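Local coordinates for terminal uridylyltransferase 1 (Trypanosoma brucei, PDB 5IDO), which adds uridines from UTP to the 3' ends of guide RNAs, ribosomal RNAs and some mRNAs during mitochondrial RNA editing, at residues L430-E435 / C464-Y469. Sequence-based numbering, arbitrary orientation.
Sequences LGWHVE and CIEDPY
Leu430 and Trp432 face Glu466 and Cys464 with no hydrogen bond joining the two segments: the CA atoms of Trp432 and Cys464 are 8.2 Å apart, and side chains make the contact. Between Leu430 and Trp432 the chain leaves helix 427-430 through a Schellman motif, Gly431 taking positive phi, and this turn sets the isobutyl group against the indole, with Leu430 CD1 lying 3.5 Å above the ring plane near its rim. The indole meets 464-469 with its six-membered ring. Its CH2 corner points at the backbone, 3.8 Å from Glu466 CA, which lies at the ring edge together with Ile465 O. Farther round the rim, Trp432 CE3 is 3.7 Å from Cys464 SG, an oblique sulfur-aromatic contact with the sulfur 63° off the ring normal. The pyrrole N-H is bonded to Asn472 OD1, while Tyr461 stacks on the ring. Glu466 places CG anti to the backbone N (chi1 180°) and continues extended, which carries its carboxylate past the indole to Leu430, both of whose methyls lie against it, CD1 nearest at 3.6 Å from OE1. That oxygen is also gripped by Ser418 OG and a salt bridge from Arg421, which would be expected to keep this buried acid ionised despite the apolar leucine. Beyond it, Asp467 OD1 accepts from Tyr469 N at 3.2 Å, an Asx turn; Tyr469 then lies against helix 292-305, touching Asn296, which binds UTP. Residues 465-469 begin the segment assigned as the nucleotide recognition motif of this Cid1-like terminal uridylyltransferase, and the contact joins the start of this motif to the Schellman turn after helix 427-430, with the Ile465 side chain about 10 Å from the bound UTP.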
ATOM      1  N   LEU A 430       0.697  25.118  11.297  1.00 25.26           N
ATOM      2  CA  LEU A 430       1.782  24.466  10.569  1.00 25.38           C
ATOM      3  C   LEU A 430       2.528  25.473   9.695  1.00 29.83           C
ATOM      4  O   LEU A 430       3.478  25.120   8.994  1.00 32.89           O
ATOM      5  CB  LEU A 430       1.241  23.318   9.704  1.00 23.90           C
ATOM      6  CG  LEU A 430       0.267  22.354  10.386  1.00 24.91           C
ATOM      7  CD1 LEU A 430      -0.125  21.224   9.438  1.00 24.44           C
ATOM      8  CD2 LEU A 430       0.870  21.795  11.668  1.00 29.57           C
ATOM      9  N   GLY A 431       2.092  26.728   9.746  1.00 29.88           N
ATOM     10  CA  GLY A 431       2.666  27.767   8.910  1.00 28.00           C
ATOM     11  C   GLY A 431       2.239  27.601   7.463  1.00 31.43           C
ATOM     12  O   GLY A 431       2.932  28.040   6.545  1.00 31.57           O
ATOM     13  N   TRP A 432       1.090  26.958   7.267  1.00 28.69           N
ATOM     14  CA  TRP A 432       0.575  26.675   5.930  1.00 30.94           C
ATOM     15  C   TRP A 432      -0.447  27.717   5.500  1.00 32.38           C
ATOM     16  O   TRP A 432      -1.151  27.533   4.512  1.00 31.03           O
ATOM     17  CB  TRP A 432      -0.060  25.286   5.882  1.00 31.58           C
ATOM     18  CG  TRP A 432       0.922  24.166   5.936  1.00 32.83           C
ATOM     19  CD1 TRP A 432       2.279  24.269   6.000  1.00 32.81           C
ATOM     20  CD2 TRP A 432       0.623  22.766   5.928  1.00 27.54           C
ATOM     21  NE1 TRP A 432       2.846  23.019   6.032  1.00 33.11           N
ATOM     22  CE2 TRP A 432       1.851  22.077   5.988  1.00 28.93           C
ATOM     23  CE3 TRP A 432      -0.564  22.025   5.879  1.00 30.10           C
ATOM     24  CZ2 TRP A 432       1.929  20.684   5.998  1.00 33.18           C
ATOM     25  CZ3 TRP A 432      -0.485  20.641   5.886  1.00 31.86           C
ATOM     26  CH2 TRP A 432       0.752  19.986   5.948  1.00 32.08           C
ATOM     27  N   HIS A 433      -0.522  28.804   6.259  1.00 35.84           N
ATOM     28  CA  HIS A 433      -1.516  29.850   6.035  1.00 37.34           C
ATOM     29  C   HIS A 433      -1.063  30.816   4.953  1.00 38.65           C
ATOM     30  O   HIS A 433      -1.821  31.687   4.522  1.00 39.40           O
ATOM     31  CB  HIS A 433      -1.789  30.607   7.336  1.00 36.78           C
ATOM     32  CG  HIS A 433      -0.590  31.321   7.882  1.00 39.06           C
ATOM     33  ND1 HIS A 433       0.578  30.668   8.218  1.00 39.22           N
ATOM     34  CD2 HIS A 433      -0.380  32.630   8.153  1.00 38.76           C
ATOM     35  CE1 HIS A 433       1.456  31.546   8.669  1.00 39.47           C
ATOM     36  NE2 HIS A 433       0.901  32.744   8.642  1.00 41.24           N
ATOM     37  N   VAL A 434       0.187  30.660   4.527  1.00 41.56           N
ATOM     38  CA  VAL A 434       0.748  31.455   3.441  1.00 45.19           C
ATOM     39  C   VAL A 434       1.509  30.562   2.459  1.00 48.49           C
ATOM     40  O   VAL A 434       2.093  29.548   2.850  1.00 51.84           O
ATOM     41  CB  VAL A 434       1.696  32.559   3.967  1.00 45.97           C
ATOM     42  CG1 VAL A 434       0.924  33.579   4.780  1.00 45.67           C
ATOM     43  CG2 VAL A 434       2.822  31.950   4.797  1.00 44.19           C
ATOM     44  N   GLU A 435       1.492  30.938   1.185  1.00 48.03           N
ATOM     45  CA  GLU A 435       2.237  30.208   0.168  1.00 51.57           C
ATOM     46  C   GLU A 435       3.449  31.000  -0.307  1.00 58.12           C
ATOM     47  O   GLU A 435       3.446  32.232  -0.286  1.00 59.29           O
ATOM     48  CB  GLU A 435       1.338  29.870  -1.024  1.00 50.84           C
ATOM     49  CG  GLU A 435       0.311  28.784  -0.747  1.00 50.58           C
ATOM     50  CD  GLU A 435      -0.560  28.478  -1.954  1.00 48.77           C
ATOM     51  OE1 GLU A 435      -0.311  29.053  -3.037  1.00 50.61           O
ATOM     52  OE2 GLU A 435      -1.498  27.663  -1.818  1.00 46.86           O
ATOM     53  N   CYS A 464      -5.329  20.929   2.531  1.00 28.81           N
ATOM     54  CA  CYS A 464      -4.221  20.535   3.394  1.00 30.99           C
ATOM     55  C   CYS A 464      -4.456  19.252   4.183  1.00 30.22           C
ATOM     56  O   CYS A 464      -5.414  19.140   4.944  1.00 30.02           O
ATOM     57  CB  CYS A 464      -3.888  21.667   4.367  1.00 33.42           C
ATOM     58  SG  CYS A 464      -3.193  23.122   3.567  1.00 34.35           S
ATOM     59  N   ILE A 465      -3.561  18.291   3.983  1.00 29.37           N
ATOM     60  CA  ILE A 465      -3.516  17.073   4.782  1.00 27.20           C
ATOM     61  C   ILE A 465      -2.111  16.888   5.331  1.00 28.59           C
ATOM     62  O   ILE A 465      -1.149  16.776   4.571  1.00 29.18           O
ATOM     63  CB  ILE A 465      -3.899  15.824   3.970  1.00 23.60           C
ATOM     64  CG1 ILE A 465      -5.237  16.020   3.261  1.00 24.45           C
ATOM     65  CG2 ILE A 465      -3.943  14.602   4.873  1.00 22.59           C
ATOM     66  CD1 ILE A 465      -5.593  14.874   2.335  1.00 21.28           C
ATOM     67  N   GLU A 466      -1.990  16.856   6.650  1.00 28.31           N
ATOM     68  CA  GLU A 466      -0.685  16.704   7.266  1.00 29.08           C
ATOM     69  C   GLU A 466      -0.248  15.247   7.279  1.00 31.24           C
ATOM     70  O   GLU A 466      -1.030  14.352   7.614  1.00 23.86           O
ATOM     71  CB  GLU A 466      -0.687  17.259   8.693  1.00 30.04           C
ATOM     72  CG  GLU A 466       0.660  17.120   9.398  1.00 33.35           C
ATOM     73  CD  GLU A 466       0.706  17.835  10.734  1.00 33.07           C
ATOM     74  OE1 GLU A 466      -0.370  18.166  11.276  1.00 32.24           O
ATOM     75  OE2 GLU A 466       1.821  18.069  11.240  1.00 34.18           O
ATOM     76  N   ASP A 467       1.004  15.012   6.905  1.00 35.39           N
ATOM     77  CA  ASP A 467       1.587  13.690   7.041  1.00 32.29           C
ATOM     78  C   ASP A 467       1.976  13.459   8.494  1.00 33.92           C
ATOM     79  O   ASP A 467       2.672  14.278   9.101  1.00 29.06           O
ATOM     80  CB  ASP A 467       2.799  13.520   6.131  1.00 37.58           C
ATOM     81  CG  ASP A 467       3.165  12.070   5.933  1.00 40.27           C
ATOM     82  OD1 ASP A 467       3.660  11.445   6.895  1.00 42.22           O
ATOM     83  OD2 ASP A 467       2.951  11.551   4.822  1.00 41.11           O
ATOM     84  N   PRO A 468       1.519  12.336   9.059  1.00 34.81           N
ATOM     85  CA  PRO A 468       1.707  12.016  10.478  1.00 35.64           C
ATOM     86  C   PRO A 468       3.170  11.917  10.918  1.00 39.45           C
ATOM     87  O   PRO A 468       3.452  12.203  12.080  1.00 36.97           O
ATOM     88  CB  PRO A 468       1.008  10.656  10.625  1.00 33.91           C
ATOM     89  CG  PRO A 468       0.921  10.107   9.237  1.00 36.23           C
ATOM     90  CD  PRO A 468       0.746  11.299   8.356  1.00 32.62           C
ATOM     91  N   TYR A 469       4.083  11.535  10.028  1.00 41.97           N
ATOM     92  CA  TYR A 469       5.469  11.328  10.452  1.00 41.66           C
ATOM     93  C   TYR A 469       6.502  12.147   9.679  1.00 42.21           C
ATOM     94  O   TYR A 469       7.617  12.358  10.160  1.00 45.30           O
ATOM     95  CB  TYR A 469       5.820   9.843  10.367  1.00 37.53           C
ATOM     96  CG  TYR A 469       5.007   8.995  11.316  1.00 34.21           C
ATOM     97  CD1 TYR A 469       5.094   9.180  12.690  1.00 32.83           C
ATOM     98  CD2 TYR A 469       4.150   8.012  10.838  1.00 32.83           C
ATOM     99  CE1 TYR A 469       4.348   8.408  13.562  1.00 32.64           C
ATOM    100  CE2 TYR A 469       3.403   7.233  11.702  1.00 31.61           C
ATOM    101  CZ  TYR A 469       3.503   7.434  13.061  1.00 32.92           C
ATOM    102  OH  TYR A 469       2.757   6.655  13.914  1.00 36.54           O
TER